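Local coordinates for putative branched-chain amino acid ABC transporter, periplasmic branched-chain amino acid-binding protein (Pseudomonas protegens Pf-5, PDB 4RU0) that probably serves as the periplasmic solute-binding component of an ABC importer, capturing a branched-chain amino acid or related small molecule for transport, at residues 194-197 and 198-202; 342-345 and 346-350; 49-52 and 53-56; 430-433 and 434-438. All coordinates share one frame; numbering follows the deposited sequence.

Interaction 1. Residues 194-197 and 198-202; sequences RETL and GPLKL
Pro199 lays its ring against the carbonyl end of Thr196, with CD 3.4 Å from Thr196 O and CG 3.7 Å from Thr196 CA. The same oxygen accepts a hydrogen bond from Leu200 N at 3.1 Å, the donor tilted 28° from the carbonyl plane, and the next bond of the helix runs from Lys201 N to Leu197 O. With CG beside its backbone N (chi1 -78°), Leu200 lies alongside Thr196, pointing the same way, and brings CD1 to 4.0 Å from Thr196 CB. A water bridges the turn to the helix, donating to Glu195 O (2.7 Å) and accepting from Gly198 N (2.9 Å). Behind this first shell, Pro199 packs on Tyr158 and Ala161 of helix 157-172, Leu200 on Phe239 of the central sheet, and the Glu195 carboxylate is held by Thr139. Replacing Pro199 with an alanine takes away CG and CD and is likely to open a gap between Thr196 and helix 157-172. The type I turn from Arg194 to Leu197 thus passes into helix 197-207 with its early amides accounted for: Leu197 N bonds to Arg194 O, Gly198 N to the water, and proline has no N-H to satisfy.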
ATOM      1  N   ARG A 194     -15.619   3.392  -1.994  1.00 17.22           N
ATOM      2  CA  ARG A 194     -16.621   3.319  -0.941  1.00 23.43           C
ATOM      3  C   ARG A 194     -16.052   2.848   0.405  1.00 25.59           C
ATOM      4  O   ARG A 194     -16.737   2.942   1.426  1.00 27.38           O
ATOM      5  CB  ARG A 194     -17.766   2.394  -1.371  1.00 22.45           C
ATOM      6  CG  ARG A 194     -18.582   2.889  -2.564  1.00 19.37           C
ATOM      7  CD  ARG A 194     -19.620   1.843  -2.961  1.00 21.76           C
ATOM      8  NE  ARG A 194     -20.289   2.167  -4.218  1.00 49.89           N
ATOM      9  CZ  ARG A 194     -21.476   1.682  -4.583  1.00 56.42           C
ATOM     10  NH1 ARG A 194     -22.138   0.854  -3.781  1.00 56.76           N
ATOM     11  NH2 ARG A 194     -22.007   2.034  -5.747  1.00 52.33           N
ATOM     12  N   GLU A 195     -14.811   2.357   0.409  1.00 18.10           N
ATOM     13  CA  GLU A 195     -14.224   1.768   1.615  1.00 19.08           C
ATOM     14  C   GLU A 195     -14.148   2.749   2.770  1.00 27.32           C
ATOM     15  O   GLU A 195     -14.272   2.350   3.922  1.00 29.94           O
ATOM     16  CB  GLU A 195     -12.812   1.216   1.344  1.00 27.35           C
ATOM     17  CG  GLU A 195     -12.757  -0.262   0.990  1.00 42.34           C
ATOM     18  CD  GLU A 195     -13.506  -1.148   1.980  1.00 44.87           C
ATOM     19  OE1 GLU A 195     -13.001  -1.377   3.101  1.00 42.26           O
ATOM     20  OE2 GLU A 195     -14.607  -1.622   1.630  1.00 52.51           O
ATOM     21  N   THR A 196     -13.950   4.030   2.464  1.00 16.39           N
ATOM     22  CA  THR A 196     -13.750   5.025   3.512  1.00 15.68           C
ATOM     23  C   THR A 196     -15.059   5.610   4.036  1.00 15.29           C
ATOM     24  O   THR A 196     -15.037   6.485   4.899  1.00 17.87           O
ATOM     25  CB  THR A 196     -12.846   6.184   3.032  1.00 14.65           C
ATOM     26  OG1 THR A 196     -13.267   6.627   1.738  1.00 15.70           O
ATOM     27  CG2 THR A 196     -11.396   5.744   2.976  1.00 15.78           C
ATOM     28  N   LEU A 197     -16.191   5.129   3.527  1.00 15.80           N
ATOM     29  CA  LEU A 197     -17.497   5.619   3.985  1.00 20.86           C
ATOM     30  C   LEU A 197     -17.707   5.381   5.477  1.00 21.82           C
ATOM     31  O   LEU A 197     -18.044   6.304   6.218  1.00 17.38           O
ATOM     32  CB  LEU A 197     -18.630   4.961   3.194  1.00 17.29           C
ATOM     33  CG  LEU A 197     -18.794   5.477   1.766  1.00 16.46           C
ATOM     34  CD1 LEU A 197     -19.773   4.612   0.993  1.00 18.13           C
ATOM     35  CD2 LEU A 197     -19.237   6.939   1.758  1.00 15.60           C
ATOM     36  N   GLY A 198     -17.508   4.142   5.911  1.00 26.18           N
ATOM     37  CA  GLY A 198     -17.613   3.800   7.319  1.00 20.80           C
ATOM     38  C   GLY A 198     -16.760   4.643   8.253  1.00 21.87           C
ATOM     39  O   GLY A 198     -17.295   5.352   9.117  1.00 22.74           O
ATOM     40  N   PRO A 199     -15.429   4.583   8.088  1.00 22.65           N
ATOM     41  CA  PRO A 199     -14.549   5.288   9.030  1.00 19.73           C
ATOM     42  C   PRO A 199     -14.740   6.806   9.023  1.00 19.00           C
ATOM     43  O   PRO A 199     -14.670   7.428  10.087  1.00 20.88           O
ATOM     44  CB  PRO A 199     -13.140   4.906   8.552  1.00 19.72           C
ATOM     45  CG  PRO A 199     -13.306   4.456   7.152  1.00 19.62           C
ATOM     46  CD  PRO A 199     -14.671   3.841   7.065  1.00 19.37           C
ATOM     47  N   LEU A 200     -14.992   7.397   7.862  1.00 17.24           N
ATOM     48  CA  LEU A 200     -15.179   8.847   7.797  1.00 31.56           C
ATOM     49  C   LEU A 200     -16.445   9.270   8.526  1.00 16.35           C
ATOM     50  O   LEU A 200     -16.485  10.336   9.135  1.00 23.25           O
ATOM     51  CB  LEU A 200     -15.206   9.332   6.346  1.00 13.95           C
ATOM     52  CG  LEU A 200     -13.790   9.411   5.754  1.00 26.87           C
ATOM     53  CD1 LEU A 200     -13.804   9.811   4.289  1.00 12.50           C
ATOM     54  CD2 LEU A 200     -12.929  10.366   6.564  1.00 13.79           C
ATOM     55  N   LYS A 201     -17.473   8.429   8.482  1.00 24.87           N
ATOM     56  CA  LYS A 201     -18.709   8.718   9.196  1.00 22.08           C
ATOM     57  C   LYS A 201     -18.476   8.683  10.708  1.00 28.69           C
ATOM     58  O   LYS A 201     -18.951   9.556  11.443  1.00 30.50           O
ATOM     59  CB  LYS A 201     -19.800   7.724   8.806  1.00 25.86           C
ATOM     60  CG  LYS A 201     -21.115   7.955   9.525  1.00 33.18           C
ATOM     61  CD  LYS A 201     -22.152   6.914   9.126  1.00 43.26           C
ATOM     62  CE  LYS A 201     -21.844   5.570   9.748  1.00 50.31           C
ATOM     63  NZ  LYS A 201     -22.863   4.549   9.386  1.00 58.26           N
ATOM     64  N   LEU A 202     -17.743   7.670  11.164  1.00 21.63           N
ATOM     65  CA  LEU A 202     -17.377   7.554  12.570  1.00 23.67           C
ATOM     66  C   LEU A 202     -16.557   8.761  13.044  1.00 33.07           C
ATOM     67  O   LEU A 202     -16.881   9.376  14.059  1.00 35.50           O
ATOM     68  CB  LEU A 202     -16.596   6.257  12.806  1.00 27.66           C
ATOM     69  CG  LEU A 202     -15.982   6.039  14.196  1.00 34.77           C
ATOM     70  CD1 LEU A 202     -17.059   6.087  15.267  1.00 43.41           C
ATOM     71  CD2 LEU A 202     -15.233   4.717  14.241  1.00 32.54           C
TER
HETATM   72  O   HOH W   1     -16.754   1.651   4.640  1.00 21.82           O

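Interaction 2. Residues 342-345 and 346-350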
ATOM      1  N   ARG A 342      12.939 -13.431   7.538  1.00 49.07           N
ATOM      2  CA  ARG A 342      13.989 -13.293   8.539  1.00 50.83           C
ATOM      3  C   ARG A 342      13.452 -13.543   9.943  1.00 50.01           C
ATOM      4  O   ARG A 342      14.069 -14.252  10.733  1.00 63.18           O
ATOM      5  CB  ARG A 342      14.623 -11.903   8.451  1.00 51.80           C
ATOM      6  CG  ARG A 342      15.630 -11.594   9.549  1.00 56.18           C
ATOM      7  CD  ARG A 342      16.369 -10.287   9.288  1.00 54.94           C
ATOM      8  NE  ARG A 342      17.235 -10.369   8.115  1.00 56.59           N
ATOM      9  CZ  ARG A 342      17.028  -9.710   6.980  1.00 56.24           C
ATOM     10  NH1 ARG A 342      15.980  -8.913   6.861  1.00 75.02           N
ATOM     11  NH2 ARG A 342      17.867  -9.844   5.964  1.00 57.97           N
ATOM     12  N   THR A 343      12.291 -12.970  10.240  1.00 48.18           N
ATOM     13  CA  THR A 343      11.668 -13.126  11.549  1.00 47.53           C
ATOM     14  C   THR A 343      11.374 -14.591  11.860  1.00 61.69           C
ATOM     15  O   THR A 343      11.572 -15.048  12.986  1.00 60.54           O
ATOM     16  CB  THR A 343      10.354 -12.316  11.645  1.00 45.56           C
ATOM     17  OG1 THR A 343      10.591 -10.963  11.243  1.00 46.32           O
ATOM     18  CG2 THR A 343       9.804 -12.333  13.065  1.00 45.13           C
ATOM     19  N   ALA A 344      10.903 -15.321  10.854  1.00 46.48           N
ATOM     20  CA  ALA A 344      10.494 -16.706  11.050  1.00 51.70           C
ATOM     21  C   ALA A 344      11.704 -17.628  11.197  1.00 51.99           C
ATOM     22  O   ALA A 344      11.664 -18.585  11.964  1.00 48.50           O
ATOM     23  CB  ALA A 344       9.604 -17.169   9.899  1.00 44.78           C
ATOM     24  N   GLN A 345      12.775 -17.325  10.469  1.00 49.69           N
ATOM     25  CA  GLN A 345      14.037 -18.052  10.606  1.00 54.68           C
ATOM     26  C   GLN A 345      14.538 -18.044  12.047  1.00 60.19           C
ATOM     27  O   GLN A 345      15.284 -18.930  12.455  1.00 70.72           O
ATOM     28  CB  GLN A 345      15.111 -17.462   9.690  1.00 53.61           C
ATOM     29  CG  GLN A 345      14.949 -17.801   8.223  1.00 53.34           C
ATOM     30  CD  GLN A 345      16.095 -17.270   7.390  1.00 55.26           C
ATOM     31  OE1 GLN A 345      17.088 -16.790   7.929  1.00 66.08           O
ATOM     32  NE2 GLN A 345      15.966 -17.354   6.072  1.00 55.09           N
ATOM     33  N   GLY A 346      14.121 -17.041  12.814  1.00 55.53           N
ATOM     34  CA  GLY A 346      14.461 -16.956  14.220  1.00 53.02           C
ATOM     35  C   GLY A 346      13.847 -18.082  15.031  1.00 58.02           C
ATOM     36  O   GLY A 346      14.245 -18.328  16.170  1.00 63.00           O
ATOM     37  N   LYS A 347      12.873 -18.772  14.446  1.00 58.83           N
ATOM     38  CA  LYS A 347      12.239 -19.897  15.124  1.00 58.44           C
ATOM     39  C   LYS A 347      12.323 -21.178  14.287  1.00 59.72           C
ATOM     40  O   LYS A 347      12.014 -22.267  14.767  1.00 64.45           O
ATOM     41  CB  LYS A 347      10.777 -19.568  15.459  1.00 57.28           C
ATOM     42  CG  LYS A 347      10.089 -20.639  16.299  1.00 58.45           C
ATOM     43  CD  LYS A 347       8.782 -20.186  16.914  1.00 58.39           C
ATOM     44  CE  LYS A 347       8.173 -21.320  17.731  1.00 63.04           C
ATOM     45  NZ  LYS A 347       7.046 -20.873  18.593  1.00 69.33           N
ATOM     46  N   PHE A 348      12.761 -21.062  13.040  1.00 57.24           N
ATOM     47  CA  PHE A 348      12.786 -22.233  12.174  1.00 62.30           C
ATOM     48  C   PHE A 348      14.159 -22.481  11.538  1.00 70.28           C
ATOM     49  O   PHE A 348      14.333 -23.442  10.784  1.00 76.18           O
ATOM     50  CB  PHE A 348      11.709 -22.106  11.090  1.00 58.64           C
ATOM     51  CG  PHE A 348      10.310 -21.951  11.640  1.00 58.68           C
ATOM     52  CD1 PHE A 348       9.698 -22.989  12.324  1.00 47.44           C
ATOM     53  CD2 PHE A 348       9.604 -20.769  11.461  1.00 59.50           C
ATOM     54  CE1 PHE A 348       8.414 -22.848  12.826  1.00 45.75           C
ATOM     55  CE2 PHE A 348       8.321 -20.623  11.964  1.00 44.48           C
ATOM     56  CZ  PHE A 348       7.727 -21.664  12.645  1.00 44.28           C
ATOM     57  N   GLY A 349      15.130 -21.628  11.855  1.00 60.95           N
ATOM     58  CA  GLY A 349      16.498 -21.838  11.415  1.00 62.74           C
ATOM     59  C   GLY A 349      16.794 -21.310  10.025  1.00 62.34           C
ATOM     60  O   GLY A 349      15.881 -21.026   9.254  1.00 65.92           O
ATOM     61  N   LYS A 350      18.080 -21.177   9.711  1.00 64.11           N
ATOM     62  CA  LYS A 350      18.510 -20.659   8.415  1.00 64.12           C
ATOM     63  C   LYS A 350      18.187 -21.643   7.297  1.00 73.25           C
ATOM     64  O   LYS A 350      19.044 -22.420   6.879  1.00 76.89           O
ATOM     65  CB  LYS A 350      20.013 -20.360   8.421  1.00 66.45           C
ATOM     66  CG  LYS A 350      20.489 -19.469   9.561  1.00 75.95           C
ATOM     67  CD  LYS A 350      22.014 -19.505   9.668  1.00 80.27           C
ATOM     68  CE  LYS A 350      22.539 -18.654  10.820  1.00 82.69           C
ATOM     69  NZ  LYS A 350      22.398 -17.196  10.566  1.00 82.92           N
TER
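The C-terminal end of helix 325-348 is closed by a glycine, and the closure joins Gln345 to Gly349: Gly349 N donates to Gln345 O at 2.8 Å, just where the chain leaves helical geometry. The positive phi of Gly349 (85°) would press a beta carbon against the preceding carbonyl oxygen, so a residue without one suits the turn. The aliphatic part of Gln345 follows the departing chain, its CG 3.5 Å from Gly349 O. Before this point the helix is already tightening. Lys347 N bonds to Ala344 O at 2.8 Å, approaching from 51° out of the carbonyl plane, and Phe348 N adds a weak bond to the same oxygen. Gly346 N similarly reaches Thr343 O at 3.2 Å. Ala344 also meets the ring of Phe348, at its edge. With CG of Phe348 beside its own backbone N (chi1 -58°), the ring comes back along the helix, so that Ala344 CB lies in plane at its edge, 3.9 Å from Phe348 CD2, while Ala344 O comes within 3.0 Å of Phe348 CD2 on an oblique line. Lys347 CB sits over one face of the ring. Around this helix end, Lys347 and Phe348 touch Trp360 and Glu357 of helix 355-363, and Ala344 meets Leu353 in the connecting loop. Gln345 and Lys350 both reach the loop at Asn72, between helix 47-67 and strand 76-82, where Gln345 NE2 makes a weak hydrogen bond to Ile71 O.

Interaction 3. Residues 49-52 and 53-56; sequences SGVQ and VWAG
Trp54 folds its indole back over the peptide group of Gly50, one turn earlier in helix 47-67, the helix of the beta-alpha-beta unit between strands 34-40 and 76-82. Its CB stands 4.0 Å from Gly50 O, and a chi1 of -36° keeps CG beside the backbone N while swinging the ring across that carbonyl. As a result Gly50 O lies over one face of the five-membered ring, about 3.1 Å from each of Trp54 CG, CD1, NE1, CE2 and CD2. CD1, at the leading side, also approaches Val51 CA at 3.6 Å, with Val51 CG1 more loosely placed beyond. NE1 does not bond to the oxygen beneath it; its hydrogen bond goes to Tyr41 O. Farther out on the six-membered ring, CZ2 comes to 3.9 Å from Gly50 CA. Gly50 has no side chain to obstruct this, and a beta carbon there would sit tightly against Trp54 NE1. The backbone beneath is regular: Trp54 N donates to Gly50 O at 3.0 Å, almost in line with the carbonyl bond. Tyr41, which contacts the bound pentaoxaheptadecane, meets the indole edge-to-face, and the side chain of Trp54 is about 5 Å from that ligand. A leucine in place of Trp54 would probably leave Tyr41 O without its indole N-H and Tyr41 without its ring partner, making this part of the pocket wall freer to shift. Gly50 O thus has one hydrogen bond here, from Trp54 N, while the indole plane lies across it in van der Waals packing.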
ATOM      1  N   SER A  49       4.194   1.907 -15.626  1.00 61.68           N
ATOM      2  CA  SER A  49       4.323   2.118 -14.188  1.00 62.17           C
ATOM      3  C   SER A  49       4.746   0.834 -13.481  1.00 60.40           C
ATOM      4  O   SER A  49       5.588   0.859 -12.581  1.00 61.31           O
ATOM      5  CB  SER A  49       3.006   2.636 -13.607  1.00 45.11           C
ATOM      6  OG  SER A  49       1.911   1.883 -14.097  1.00 56.83           O
ATOM      7  N   GLY A  50       4.165  -0.284 -13.903  1.00 45.27           N
ATOM      8  CA  GLY A  50       4.450  -1.572 -13.297  1.00 44.64           C
ATOM      9  C   GLY A  50       5.917  -1.961 -13.297  1.00 49.61           C
ATOM     10  O   GLY A  50       6.420  -2.483 -12.301  1.00 45.89           O
ATOM     11  N   VAL A  51       6.609  -1.708 -14.406  1.00 50.77           N
ATOM     12  CA  VAL A  51       8.002  -2.133 -14.537  1.00 51.75           C
ATOM     13  C   VAL A  51       8.894  -1.433 -13.518  1.00 52.68           C
ATOM     14  O   VAL A  51       9.945  -1.953 -13.137  1.00 51.31           O
ATOM     15  CB  VAL A  51       8.551  -1.877 -15.955  1.00 55.16           C
ATOM     16  CG1 VAL A  51       7.909  -2.833 -16.951  1.00 51.42           C
ATOM     17  CG2 VAL A  51       8.334  -0.429 -16.365  1.00 57.09           C
ATOM     18  N   GLN A  52       8.465  -0.259 -13.067  1.00 49.82           N
ATOM     19  CA  GLN A  52       9.201   0.468 -12.042  1.00 51.73           C
ATOM     20  C   GLN A  52       9.048  -0.212 -10.683  1.00 52.94           C
ATOM     21  O   GLN A  52      10.001  -0.272  -9.900  1.00 49.64           O
ATOM     22  CB  GLN A  52       8.732   1.920 -11.977  1.00 50.24           C
ATOM     23  CG  GLN A  52       8.911   2.674 -13.282  1.00 51.84           C
ATOM     24  CD  GLN A  52       8.271   4.044 -13.253  1.00 59.64           C
ATOM     25  OE1 GLN A  52       8.572   4.864 -12.382  1.00 56.47           O
ATOM     26  NE2 GLN A  52       7.371   4.298 -14.200  1.00 60.61           N
ATOM     27  N   VAL A  53       7.850  -0.729 -10.414  1.00 46.95           N
ATOM     28  CA  VAL A  53       7.593  -1.471  -9.184  1.00 45.59           C
ATOM     29  C   VAL A  53       8.392  -2.776  -9.126  1.00 46.21           C
ATOM     30  O   VAL A  53       9.033  -3.076  -8.115  1.00 46.40           O
ATOM     31  CB  VAL A  53       6.099  -1.809  -9.020  1.00 43.57           C
ATOM     32  CG1 VAL A  53       5.860  -2.494  -7.685  1.00 42.33           C
ATOM     33  CG2 VAL A  53       5.247  -0.553  -9.135  1.00 43.06           C
ATOM     34  N   TRP A  54       8.350  -3.553 -10.208  1.00 46.62           N
ATOM     35  CA  TRP A  54       9.035  -4.845 -10.230  1.00 47.25           C
ATOM     36  C   TRP A  54      10.539  -4.651 -10.085  1.00 55.80           C
ATOM     37  O   TRP A  54      11.204  -5.409  -9.373  1.00 54.23           O
ATOM     38  CB  TRP A  54       8.729  -5.625 -11.517  1.00 47.51           C
ATOM     39  CG  TRP A  54       7.329  -5.468 -12.064  1.00 46.08           C
ATOM     40  CD1 TRP A  54       6.980  -5.354 -13.382  1.00 46.60           C
ATOM     41  CD2 TRP A  54       6.099  -5.405 -11.319  1.00 44.08           C
ATOM     42  NE1 TRP A  54       5.616  -5.226 -13.503  1.00 45.05           N
ATOM     43  CE2 TRP A  54       5.054  -5.252 -12.253  1.00 43.51           C
ATOM     44  CE3 TRP A  54       5.781  -5.466  -9.958  1.00 42.84           C
ATOM     45  CZ2 TRP A  54       3.719  -5.157 -11.871  1.00 41.80           C
ATOM     46  CZ3 TRP A  54       4.458  -5.366  -9.581  1.00 41.13           C
ATOM     47  CH2 TRP A  54       3.442  -5.215 -10.533  1.00 40.64           C
ATOM     48  N   ALA A  55      11.064  -3.625 -10.750  1.00 58.43           N
ATOM     49  CA  ALA A  55      12.488  -3.321 -10.699  1.00 52.91           C
ATOM     50  C   ALA A  55      12.928  -3.003  -9.273  1.00 53.99           C
ATOM     51  O   ALA A  55      14.062  -3.293  -8.885  1.00 54.25           O
ATOM     52  CB  ALA A  55      12.817  -2.167 -11.628  1.00 54.38           C
ATOM     53  N   GLY A  56      12.025  -2.413  -8.495  1.00 51.05           N
ATOM     54  CA  GLY A  56      12.287  -2.139  -7.092  1.00 50.72           C
ATOM     55  C   GLY A  56      12.398  -3.418  -6.279  1.00 53.52           C
ATOM     56  O   GLY A  56      13.308  -3.568  -5.461  1.00 53.35           O
TER

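Interaction 4. Residues 430-433 and 434-438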
ATOM      1  N   ALA A 430     -16.430 -10.119  11.634  1.00 29.16           N
ATOM      2  CA  ALA A 430     -17.318 -11.077  12.283  1.00 30.45           C
ATOM      3  C   ALA A 430     -18.480 -11.418  11.368  1.00 30.17           C
ATOM      4  O   ALA A 430     -18.895 -12.575  11.285  1.00 30.75           O
ATOM      5  CB  ALA A 430     -17.823 -10.533  13.611  1.00 31.88           C
ATOM      6  N   ALA A 431     -19.004 -10.402  10.688  1.00 29.43           N
ATOM      7  CA  ALA A 431     -20.048 -10.608   9.689  1.00 29.26           C
ATOM      8  C   ALA A 431     -19.559 -11.583   8.618  1.00 33.16           C
ATOM      9  O   ALA A 431     -20.285 -12.491   8.215  1.00 34.23           O
ATOM     10  CB  ALA A 431     -20.460  -9.286   9.066  1.00 28.57           C
ATOM     11  N   PHE A 432     -18.319 -11.388   8.179  1.00 27.91           N
ATOM     12  CA  PHE A 432     -17.687 -12.266   7.202  1.00 28.91           C
ATOM     13  C   PHE A 432     -17.549 -13.687   7.740  1.00 27.77           C
ATOM     14  O   PHE A 432     -17.859 -14.651   7.043  1.00 27.87           O
ATOM     15  CB  PHE A 432     -16.309 -11.723   6.803  1.00 26.00           C
ATOM     16  CG  PHE A 432     -15.646 -12.502   5.703  1.00 25.55           C
ATOM     17  CD1 PHE A 432     -15.824 -12.139   4.375  1.00 24.90           C
ATOM     18  CD2 PHE A 432     -14.835 -13.592   5.992  1.00 25.96           C
ATOM     19  CE1 PHE A 432     -15.217 -12.855   3.357  1.00 24.70           C
ATOM     20  CE2 PHE A 432     -14.221 -14.319   4.975  1.00 25.69           C
ATOM     21  CZ  PHE A 432     -14.410 -13.947   3.657  1.00 25.08           C
ATOM     22  N   ALA A 433     -17.071 -13.815   8.974  1.00 28.51           N
ATOM     23  CA  ALA A 433     -16.895 -15.129   9.591  1.00 29.49           C
ATOM     24  C   ALA A 433     -18.234 -15.848   9.715  1.00 40.73           C
ATOM     25  O   ALA A 433     -18.309 -17.071   9.600  1.00 41.95           O
ATOM     26  CB  ALA A 433     -16.235 -14.999  10.949  1.00 30.40           C
ATOM     27  N   LYS A 434     -19.288 -15.074   9.951  1.00 36.89           N
ATOM     28  CA  LYS A 434     -20.632 -15.614  10.048  1.00 31.97           C
ATOM     29  C   LYS A 434     -21.108 -16.072   8.678  1.00 34.71           C
ATOM     30  O   LYS A 434     -21.608 -17.188   8.526  1.00 38.84           O
ATOM     31  CB  LYS A 434     -21.582 -14.567  10.632  1.00 32.68           C
ATOM     32  CG  LYS A 434     -23.043 -14.978  10.629  1.00 38.89           C
ATOM     33  CD  LYS A 434     -23.897 -13.944  11.355  1.00 44.91           C
ATOM     34  CE  LYS A 434     -25.377 -14.130  11.052  1.00 47.80           C
ATOM     35  NZ  LYS A 434     -25.815 -15.536  11.252  1.00 50.20           N
ATOM     36  N   GLU A 435     -20.938 -15.206   7.685  1.00 34.07           N
ATOM     37  CA  GLU A 435     -21.388 -15.492   6.329  1.00 34.05           C
ATOM     38  C   GLU A 435     -20.674 -16.706   5.734  1.00 32.47           C
ATOM     39  O   GLU A 435     -21.305 -17.581   5.146  1.00 35.55           O
ATOM     40  CB  GLU A 435     -21.179 -14.269   5.436  1.00 31.60           C
ATOM     41  CG  GLU A 435     -21.723 -14.422   4.022  1.00 45.82           C
ATOM     42  CD  GLU A 435     -21.336 -13.265   3.111  1.00 67.80           C
ATOM     43  OE1 GLU A 435     -20.773 -12.265   3.608  1.00 73.63           O
ATOM     44  OE2 GLU A 435     -21.595 -13.360   1.891  1.00 75.57           O
ATOM     45  N   LYS A 436     -19.357 -16.760   5.889  1.00 38.26           N
ATOM     46  CA  LYS A 436     -18.570 -17.853   5.326  1.00 28.73           C
ATOM     47  C   LYS A 436     -18.535 -19.060   6.244  1.00 38.38           C
ATOM     48  O   LYS A 436     -17.933 -20.088   5.907  1.00 34.06           O
ATOM     49  CB  LYS A 436     -17.141 -17.389   5.033  1.00 33.62           C
ATOM     50  CG  LYS A 436     -17.057 -16.181   4.114  1.00 26.83           C
ATOM     51  CD  LYS A 436     -17.710 -16.448   2.774  1.00 31.82           C
ATOM     52  CE  LYS A 436     -17.447 -15.304   1.801  1.00 42.46           C
ATOM     53  NZ  LYS A 436     -18.019 -15.587   0.455  1.00 51.03           N
ATOM     54  N   ARG A 437     -19.178 -18.922   7.403  1.00 40.37           N
ATOM     55  CA  ARG A 437     -19.196 -19.959   8.435  1.00 42.74           C
ATOM     56  C   ARG A 437     -17.784 -20.420   8.798  1.00 31.78           C
ATOM     57  O   ARG A 437     -17.442 -21.597   8.695  1.00 32.20           O
ATOM     58  CB  ARG A 437     -20.067 -21.132   7.990  1.00 47.74           C
ATOM     59  CG  ARG A 437     -21.561 -20.825   8.126  1.00 58.86           C
ATOM     60  CD  ARG A 437     -22.432 -21.881   7.477  1.00 67.18           C
ATOM     61  NE  ARG A 437     -22.574 -21.658   6.041  1.00 65.02           N
ATOM     62  CZ  ARG A 437     -22.749 -22.630   5.152  1.00 55.67           C
ATOM     63  NH1 ARG A 437     -22.795 -23.896   5.557  1.00 46.31           N
ATOM     64  NH2 ARG A 437     -22.871 -22.340   3.861  1.00 49.85           N
ATOM     65  N   LEU A 438     -16.968 -19.461   9.224  1.00 32.24           N
ATOM     66  CA  LEU A 438     -15.611 -19.729   9.682  1.00 33.70           C
ATOM     67  C   LEU A 438     -15.522 -19.683  11.200  1.00 42.30           C
ATOM     68  O   LEU A 438     -16.175 -18.859  11.840  1.00 47.42           O
ATOM     69  CB  LEU A 438     -14.640 -18.714   9.090  1.00 30.22           C
ATOM     70  CG  LEU A 438     -14.418 -18.766   7.581  1.00 29.14           C
ATOM     71  CD1 LEU A 438     -13.751 -17.484   7.120  1.00 28.16           C
ATOM     72  CD2 LEU A 438     -13.567 -19.974   7.230  1.00 29.44           C
TER
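Phe432 presents one face of its ring to Lys436, whose CG lies 3.6 Å from the ring centroid and only 19° off the normal, a CH-pi contact. The lysine chain bends at chi2 and then runs on across the ring, so that its CE comes to 3.7 Å from Phe432 CE1. Phe432 can meet it because its CG is anti to the backbone N (chi1 -175°), which carries the ring toward the following turn. There it also receives Leu438, whose CD1 is 3.9 Å from Phe432 CE2 on an oblique approach. In the backbone, Lys436 N makes a nearly straight hydrogen bond to Phe432 O at 2.8 Å, one of the last regular bonds of helix 418-435. The ring meets Phe147 with the planes at about 35° and touches Val146 and Arg138, which joins this helix end to the loop before strand 150-151. Lys436 NZ has a long, weak ion pair with Glu122, and a glycerol, probably from the crystallisation liquor, lies close to the Lys436 side chain. Past Lys436 the chain turns out of the helix at Arg437, with positive phi, and Leu438 N donates back to Ala433 O at 2.8 Å, in the carbonyl plane. A weak bond from Arg437 N to Lys434 O lies inside this wider loop. Across it Ala433 and Leu438 come within apolar contact, Ala433 CB to Leu438 CB 4.4 Å. Such nested backbone bonds bracketed by an apolar pair are characteristic of the Schellman motif that ends many helices.

How the interactions relate
Along the chain the order is interaction 3, interaction 1, interaction 2, interaction 4, and none touches another. Interactions 1 and 3 lie on opposite sides of the chain's centre, their centres about 31 Å apart; the side chains of Trp54 and Glu195 are about 5 and 9 Å from the bound pentaoxaheptadecane. Interactions 2 and 4, about 33 Å apart between centres, are both helix ends remote from the chain's centre. Two long helices link them in two pairs: helix 325-348 packs on Val53 through Tyr326 and Ser329 and ends in interaction 2, while helix 418-435 packs on Pro199 through Leu421 and ends in interaction 4. Each thus runs from beside interaction 3 or 1 to an outlying helix end.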